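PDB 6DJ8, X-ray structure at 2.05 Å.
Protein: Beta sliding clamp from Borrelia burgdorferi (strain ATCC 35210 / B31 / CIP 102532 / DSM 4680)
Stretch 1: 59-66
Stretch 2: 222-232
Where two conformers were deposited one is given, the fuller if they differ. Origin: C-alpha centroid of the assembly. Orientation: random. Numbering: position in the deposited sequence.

Stretch 1 (59-66) TDRNIFFE
Stretch 2 (222-232) VKIFNFLKHLM

One carboxylate does two jobs here: Asp60 organises its own turn and also pins a distant helix. With chi1 at 68° (p), its OD1 accepts the backbone N of Asn62 at 2.8 Å and of Ile63 at 2.7 Å, while its OD2 meets Lys223 NZ at 2.6 Å in a hydrogen-bonded salt bridge. Lys223 reaches it fully extended, all four chi angles t, so the charge sits at the end of a straight aliphatic arm.

The turn is built from Asp60 (phi/psi -105/16), Arg61 (79/0) and Asn62 (-123/-55). Thr59, chi1 t, braces it: its OG1 accepts Arg61 N at 2.7 Å and donates to Ile63 O at 2.7 Å. Asp60 N also donates to Ile63 O, at 3.3 Å. From Ile63 (-82/134) the chain extends into the strand at 64-66, where Phe64 points away from the helix and Phe65 toward it, the usual alternation.

The partner helix runs through 223-231, with Phe227 N to Lys223 O at 3.0 Å and Leu228 N to Ile224 O at 2.8 Å. Register is set by Ile63 opposite Ile224, their CA atoms 6.8 Å apart. Lys223, Phe227 and Leu231, spaced by four, all point toward the first stretch and meet it in order: Asp60 and Ile63 first, Phe65 last.

Ile63 (m, t) lays CD1 3.7 Å from Lys223 CG, packing on the lysine's aliphatic arm, and 3.9 Å from Ile224 CB; its CG2 lies 4.3 Å from Phe227 CD2. Phe65 (169°, 88°) and Phe227 (-176°, 42°) form an offset edge-to-face pair, the Phe227 edge toward the Phe65 face, centroids 5.3 Å apart and planes at 66°; Phe65 CD1 approaches Phe227 CE2 to 3.4 Å. Leu231 (m, t) completes the apolar patch, its CD1 3.7 Å from Phe65 CE1. Altogether 332 Å² is buried.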

ATOM      1  N   THR A  59      19.276  18.381   3.052  1.00 33.19           N
ATOM      2  CA  THR A  59      20.249  17.986   2.044  1.00 36.65           C
ATOM      3  C   THR A  59      20.473  16.488   2.139  1.00 41.70           C
ATOM      4  O   THR A  59      20.261  15.885   3.191  1.00 38.99           O
ATOM      5  CB  THR A  59      21.588  18.709   2.206  1.00 41.67           C
ATOM      6  OG1 THR A  59      22.496  18.285   1.173  1.00 40.14           O
ATOM      7  CG2 THR A  59      22.199  18.398   3.592  1.00 44.17           C
ATOM      8  N   ASP A  60      20.861  15.885   1.013  1.00 40.96           N
ATOM      9  CA  ASP A  60      21.419  14.538   1.031  1.00 42.15           C
ATOM     10  C   ASP A  60      22.930  14.576   0.827  1.00 43.55           C
ATOM     11  O   ASP A  60      23.550  13.547   0.542  1.00 44.17           O
ATOM     12  CB  ASP A  60      20.717  13.646   0.003  1.00 39.05           C
ATOM     13  CG  ASP A  60      20.999  14.047  -1.450  1.00 44.10           C
ATOM     14  OD1 ASP A  60      21.834  14.946  -1.718  1.00 43.12           O
ATOM     15  OD2 ASP A  60      20.341  13.456  -2.334  1.00 45.15           O
ATOM     16  N   ARG A  61      23.526  15.759   0.994  1.00 35.46           N
ATOM     17  CA  ARG A  61      24.934  16.110   0.847  1.00 47.23           C
ATOM     18  C   ARG A  61      25.293  16.289  -0.634  1.00 47.18           C
ATOM     19  O   ARG A  61      26.439  16.610  -0.947  1.00 46.60           O
ATOM     20  CB  ARG A  61      25.862  15.100   1.544  1.00 50.96           C
ATOM     21  CG  ARG A  61      25.382  14.783   2.999  1.00 53.72           C
ATOM     22  CD  ARG A  61      26.362  13.946   3.792  1.00 57.61           C
ATOM     23  NE  ARG A  61      27.564  14.702   4.121  1.00 66.09           N
ATOM     24  CZ  ARG A  61      28.598  14.213   4.797  1.00 73.99           C
ATOM     25  NH1 ARG A  61      29.650  14.984   5.047  1.00 74.03           N
ATOM     26  NH2 ARG A  61      28.570  12.961   5.240  1.00 76.45           N
ATOM     27  N   ASN A  62      24.339  16.123  -1.549  1.00 42.79           N
ATOM     28  CA  ASN A  62      24.528  16.490  -2.953  0.65 45.00           C
ATOM     29  C   ASN A  62      23.473  17.488  -3.398  1.00 45.03           C
ATOM     30  O   ASN A  62      23.816  18.564  -3.899  1.00 41.67           O
ATOM     31  CB  ASN A  62      24.497  15.240  -3.838  0.65 47.15           C
ATOM     32  CG  ASN A  62      24.962  15.515  -5.251  0.65 44.70           C
ATOM     33  OD1 ASN A  62      24.520  16.467  -5.892  0.65 45.32           O
ATOM     34  ND2 ASN A  62      25.878  14.685  -5.737  0.65 51.29           N
ATOM     35  N   ILE A  63      22.199  17.166  -3.224  1.00 43.58           N
ATOM     36  CA  ILE A  63      21.103  18.099  -3.425  1.00 36.68           C
ATOM     37  C   ILE A  63      20.975  18.942  -2.162  1.00 42.53           C
ATOM     38  O   ILE A  63      21.011  18.411  -1.042  1.00 40.03           O
ATOM     39  CB  ILE A  63      19.795  17.341  -3.706  1.00 34.76           C
ATOM     40  CG1 ILE A  63      19.890  16.595  -5.042  1.00 35.47           C
ATOM     41  CG2 ILE A  63      18.616  18.301  -3.676  1.00 36.90           C
ATOM     42  CD1 ILE A  63      18.806  15.571  -5.272  1.00 33.56           C
ATOM     43  N   PHE A  64      20.848  20.256  -2.336  1.00 36.83           N
ATOM     44  CA  PHE A  64      20.651  21.197  -1.238  1.00 39.48           C
ATOM     45  C   PHE A  64      19.331  21.903  -1.488  1.00 42.11           C
ATOM     46  O   PHE A  64      19.121  22.469  -2.567  1.00 35.97           O
ATOM     47  CB  PHE A  64      21.824  22.182  -1.131  1.00 41.00           C
ATOM     48  CG  PHE A  64      23.064  21.550  -0.614  1.00 41.94           C
ATOM     49  CD1 PHE A  64      23.919  20.875  -1.452  1.00 42.88           C
ATOM     50  CD2 PHE A  64      23.336  21.563   0.751  1.00 51.35           C
ATOM     51  CE1 PHE A  64      25.055  20.265  -0.950  1.00 46.49           C
ATOM     52  CE2 PHE A  64      24.462  20.955   1.258  1.00 49.58           C
ATOM     53  CZ  PHE A  64      25.326  20.308   0.402  1.00 47.66           C
ATOM     54  N   PHE A  65      18.436  21.834  -0.515  1.00 38.46           N
ATOM     55  CA  PHE A  65      17.069  22.297  -0.679  1.00 36.48           C
ATOM     56  C   PHE A  65      16.783  23.377   0.346  1.00 38.54           C
ATOM     57  O   PHE A  65      17.205  23.274   1.501  1.00 35.98           O
ATOM     58  CB  PHE A  65      16.074  21.134  -0.509  1.00 34.89           C
ATOM     59  CG  PHE A  65      14.631  21.565  -0.404  1.00 37.64           C
ATOM     60  CD1 PHE A  65      13.861  21.722  -1.545  1.00 37.43           C
ATOM     61  CD2 PHE A  65      14.037  21.786   0.839  1.00 36.75           C
ATOM     62  CE1 PHE A  65      12.533  22.107  -1.474  1.00 35.17           C
ATOM     63  CE2 PHE A  65      12.704  22.179   0.930  1.00 36.32           C
ATOM     64  CZ  PHE A  65      11.946  22.331  -0.212  1.00 37.65           C
ATOM     65  N   GLU A  66      16.044  24.398  -0.070  1.00 36.11           N
ATOM     66  CA  GLU A  66      15.663  25.451   0.857  1.00 40.46           C
ATOM     67  C   GLU A  66      14.277  25.967   0.491  1.00 38.97           C
ATOM     68  O   GLU A  66      13.996  26.229  -0.683  1.00 39.27           O
ATOM     69  CB  GLU A  66      16.714  26.570   0.821  1.00 43.77           C
ATOM     70  CG  GLU A  66      16.199  27.921   1.198  1.00 51.07           C
ATOM     71  CD  GLU A  66      17.306  28.934   1.383  1.00 51.17           C
ATOM     72  OE1 GLU A  66      16.978  30.132   1.491  1.00 48.88           O
ATOM     73  OE2 GLU A  66      18.492  28.535   1.396  1.00 47.86           O
ATOM     74  N   VAL A 222      19.791  12.474 -12.067  1.00 30.03           N
ATOM     75  CA  VAL A 222      18.353  12.470 -12.252  1.00 30.22           C
ATOM     76  C   VAL A 222      17.605  12.698 -10.932  1.00 30.22           C
ATOM     77  O   VAL A 222      16.467  13.173 -10.955  1.00 31.87           O
ATOM     78  CB  VAL A 222      17.903  11.163 -12.940  1.00 28.51           C
ATOM     79  CG1 VAL A 222      18.083   9.930 -11.998  1.00 32.40           C
ATOM     80  CG2 VAL A 222      16.452  11.302 -13.400  1.00 37.21           C
ATOM     81  N   LYS A 223      18.206  12.392  -9.784  1.00 30.33           N
ATOM     82  CA  LYS A 223      17.424  12.431  -8.538  1.00 36.29           C
ATOM     83  C   LYS A 223      16.759  13.788  -8.338  1.00 36.95           C
ATOM     84  O   LYS A 223      15.578  13.854  -7.971  1.00 34.70           O
ATOM     85  CB  LYS A 223      18.293  12.084  -7.331  1.00 39.93           C
ATOM     86  CG  LYS A 223      17.548  12.169  -5.987  1.00 41.27           C
ATOM     87  CD  LYS A 223      18.439  11.787  -4.827  1.00 41.48           C
ATOM     88  CE  LYS A 223      17.664  11.792  -3.489  1.00 41.33           C
ATOM     89  NZ  LYS A 223      18.592  11.498  -2.357  1.00 44.14           N
ATOM     90  N   ILE A 224      17.469  14.885  -8.649  1.00 29.55           N
ATOM     91  CA  ILE A 224      16.859  16.193  -8.420  1.00 31.12           C
ATOM     92  C   ILE A 224      15.600  16.366  -9.259  1.00 34.59           C
ATOM     93  O   ILE A 224      14.661  17.054  -8.840  1.00 34.93           O
ATOM     94  CB  ILE A 224      17.860  17.350  -8.658  1.00 27.38           C
ATOM     95  CG1 ILE A 224      17.278  18.635  -8.053  1.00 32.69           C
ATOM     96  CG2 ILE A 224      18.131  17.543 -10.152  1.00 31.86           C
ATOM     97  CD1 ILE A 224      18.243  19.803  -8.027  1.00 38.11           C
ATOM     98  N   PHE A 225      15.529  15.725 -10.435  1.00 34.11           N
ATOM     99  CA  PHE A 225      14.325  15.876 -11.243  1.00 33.93           C
ATOM    100  C   PHE A 225      13.161  15.078 -10.668  1.00 32.06           C
ATOM    101  O   PHE A 225      12.019  15.541 -10.702  1.00 33.61           O
ATOM    102  CB  PHE A 225      14.615  15.486 -12.699  1.00 30.49           C
ATOM    103  CG  PHE A 225      15.630  16.390 -13.325  1.00 34.81           C
ATOM    104  CD1 PHE A 225      15.284  17.684 -13.670  1.00 36.33           C
ATOM    105  CD2 PHE A 225      16.950  15.999 -13.452  1.00 33.69           C
ATOM    106  CE1 PHE A 225      16.234  18.561 -14.195  1.00 39.80           C
ATOM    107  CE2 PHE A 225      17.889  16.859 -13.973  1.00 39.37           C
ATOM    108  CZ  PHE A 225      17.528  18.150 -14.344  1.00 37.33           C
ATOM    109  N   ASN A 226      13.420  13.881 -10.145  1.00 28.70           N
ATOM    110  CA  ASN A 226      12.355  13.171  -9.431  1.00 34.58           C
ATOM    111  C   ASN A 226      11.849  14.007  -8.267  1.00 35.74           C
ATOM    112  O   ASN A 226      10.641  14.170  -8.089  1.00 35.26           O
ATOM    113  CB  ASN A 226      12.861  11.809  -8.963  1.00 32.58           C
ATOM    114  CG  ASN A 226      13.159  10.884 -10.140  1.00 40.49           C
ATOM    115  OD1 ASN A 226      12.466  10.946 -11.152  1.00 37.54           O
ATOM    116  ND2 ASN A 226      14.178  10.032 -10.013  1.00 34.11           N
ATOM    117  N   PHE A 227      12.765  14.655  -7.546  1.00 34.28           N
ATOM    118  CA  PHE A 227      12.391  15.526  -6.427  1.00 32.97           C
ATOM    119  C   PHE A 227      11.530  16.696  -6.899  1.00 42.81           C
ATOM    120  O   PHE A 227      10.455  16.978  -6.341  1.00 38.60           O
ATOM    121  CB  PHE A 227      13.685  16.026  -5.779  1.00 37.37           C
ATOM    122  CG  PHE A 227      13.503  16.852  -4.549  1.00 33.57           C
ATOM    123  CD1 PHE A 227      12.574  16.497  -3.579  1.00 36.11           C
ATOM    124  CD2 PHE A 227      14.332  17.940  -4.322  1.00 32.06           C
ATOM    125  CE1 PHE A 227      12.446  17.246  -2.412  1.00 38.08           C
ATOM    126  CE2 PHE A 227      14.213  18.696  -3.160  1.00 39.80           C
ATOM    127  CZ  PHE A 227      13.263  18.344  -2.208  1.00 33.76           C
ATOM    128  N   LEU A 228      11.986  17.359  -7.960  1.00 35.87           N
ATOM    129  CA  LEU A 228      11.355  18.566  -8.471  1.00 41.94           C
ATOM    130  C   LEU A 228       9.921  18.320  -8.916  1.00 44.60           C
ATOM    131  O   LEU A 228       9.056  19.188  -8.746  1.00 46.22           O
ATOM    132  CB  LEU A 228      12.159  19.082  -9.669  1.00 44.39           C
ATOM    133  CG  LEU A 228      13.384  19.922  -9.347  1.00 41.37           C
ATOM    134  CD1 LEU A 228      14.185  20.097 -10.606  1.00 40.02           C
ATOM    135  CD2 LEU A 228      12.887  21.243  -8.840  1.00 42.80           C
ATOM    136  N   LYS A 229       9.666  17.180  -9.557  1.00 40.63           N
ATOM    137  CA  LYS A 229       8.328  16.984 -10.093  0.51 45.32           C
ATOM    138  C   LYS A 229       7.296  16.891  -8.977  1.00 48.53           C
ATOM    139  O   LYS A 229       6.130  17.223  -9.201  1.00 52.35           O
ATOM    140  CB  LYS A 229       8.276  15.769 -11.027  0.51 44.72           C
ATOM    141  CG  LYS A 229       8.707  14.428 -10.464  0.51 44.14           C
ATOM    142  CD  LYS A 229       8.601  13.379 -11.565  0.51 44.39           C
ATOM    143  CE  LYS A 229       9.529  12.193 -11.356  0.51 42.51           C
ATOM    144  NZ  LYS A 229       9.657  11.386 -12.613  0.51 40.07           N
ATOM    145  N   HIS A 230       7.710  16.516  -7.767  1.00 49.68           N
ATOM    146  CA  HIS A 230       6.847  16.588  -6.592  1.00 51.76           C
ATOM    147  C   HIS A 230       6.701  18.019  -6.064  1.00 54.52           C
ATOM    148  O   HIS A 230       5.710  18.318  -5.386  1.00 53.04           O
ATOM    149  CB  HIS A 230       7.405  15.667  -5.499  1.00 51.26           C
ATOM    150  CG  HIS A 230       6.638  15.704  -4.210  1.00 64.48           C
ATOM    151  ND1 HIS A 230       5.263  15.608  -4.153  1.00 69.77           N
ATOM    152  CD2 HIS A 230       7.057  15.828  -2.927  1.00 56.54           C
ATOM    153  CE1 HIS A 230       4.869  15.671  -2.894  1.00 68.54           C
ATOM    154  NE2 HIS A 230       5.938  15.804  -2.130  1.00 62.43           N
ATOM    155  N   LEU A 231       7.658  18.912  -6.350  1.00 44.58           N
ATOM    156  CA  LEU A 231       7.618  20.258  -5.779  1.00 45.68           C
ATOM    157  C   LEU A 231       6.875  21.266  -6.643  1.00 47.64           C
ATOM    158  O   LEU A 231       6.241  22.183  -6.111  1.00 52.90           O
ATOM    159  CB  LEU A 231       9.040  20.792  -5.563  1.00 45.66           C
ATOM    160  CG  LEU A 231       9.959  20.000  -4.645  1.00 49.12           C
ATOM    161  CD1 LEU A 231      11.307  20.634  -4.622  1.00 41.70           C
ATOM    162  CD2 LEU A 231       9.387  20.002  -3.249  1.00 42.66           C
ATOM    163  N   MET A 232       6.922  21.115  -7.955  1.00 46.91           N
ATOM    164  CA  MET A 232       6.440  22.166  -8.837  1.00 52.37           C
ATOM    165  C   MET A 232       4.930  22.103  -9.001  1.00 59.34           C
ATOM    166  O   MET A 232       4.375  21.073  -9.402  1.00 54.82           O
ATOM    167  CB  MET A 232       7.138  22.082 -10.183  1.00 49.09           C
ATOM    168  CG  MET A 232       8.477  22.776 -10.167  1.00 51.50           C
ATOM    169  SD  MET A 232       9.271  22.645 -11.757  1.00 51.50           S
ATOM    170  CE  MET A 232       7.870  22.736 -12.773  1.00 49.08           C
TER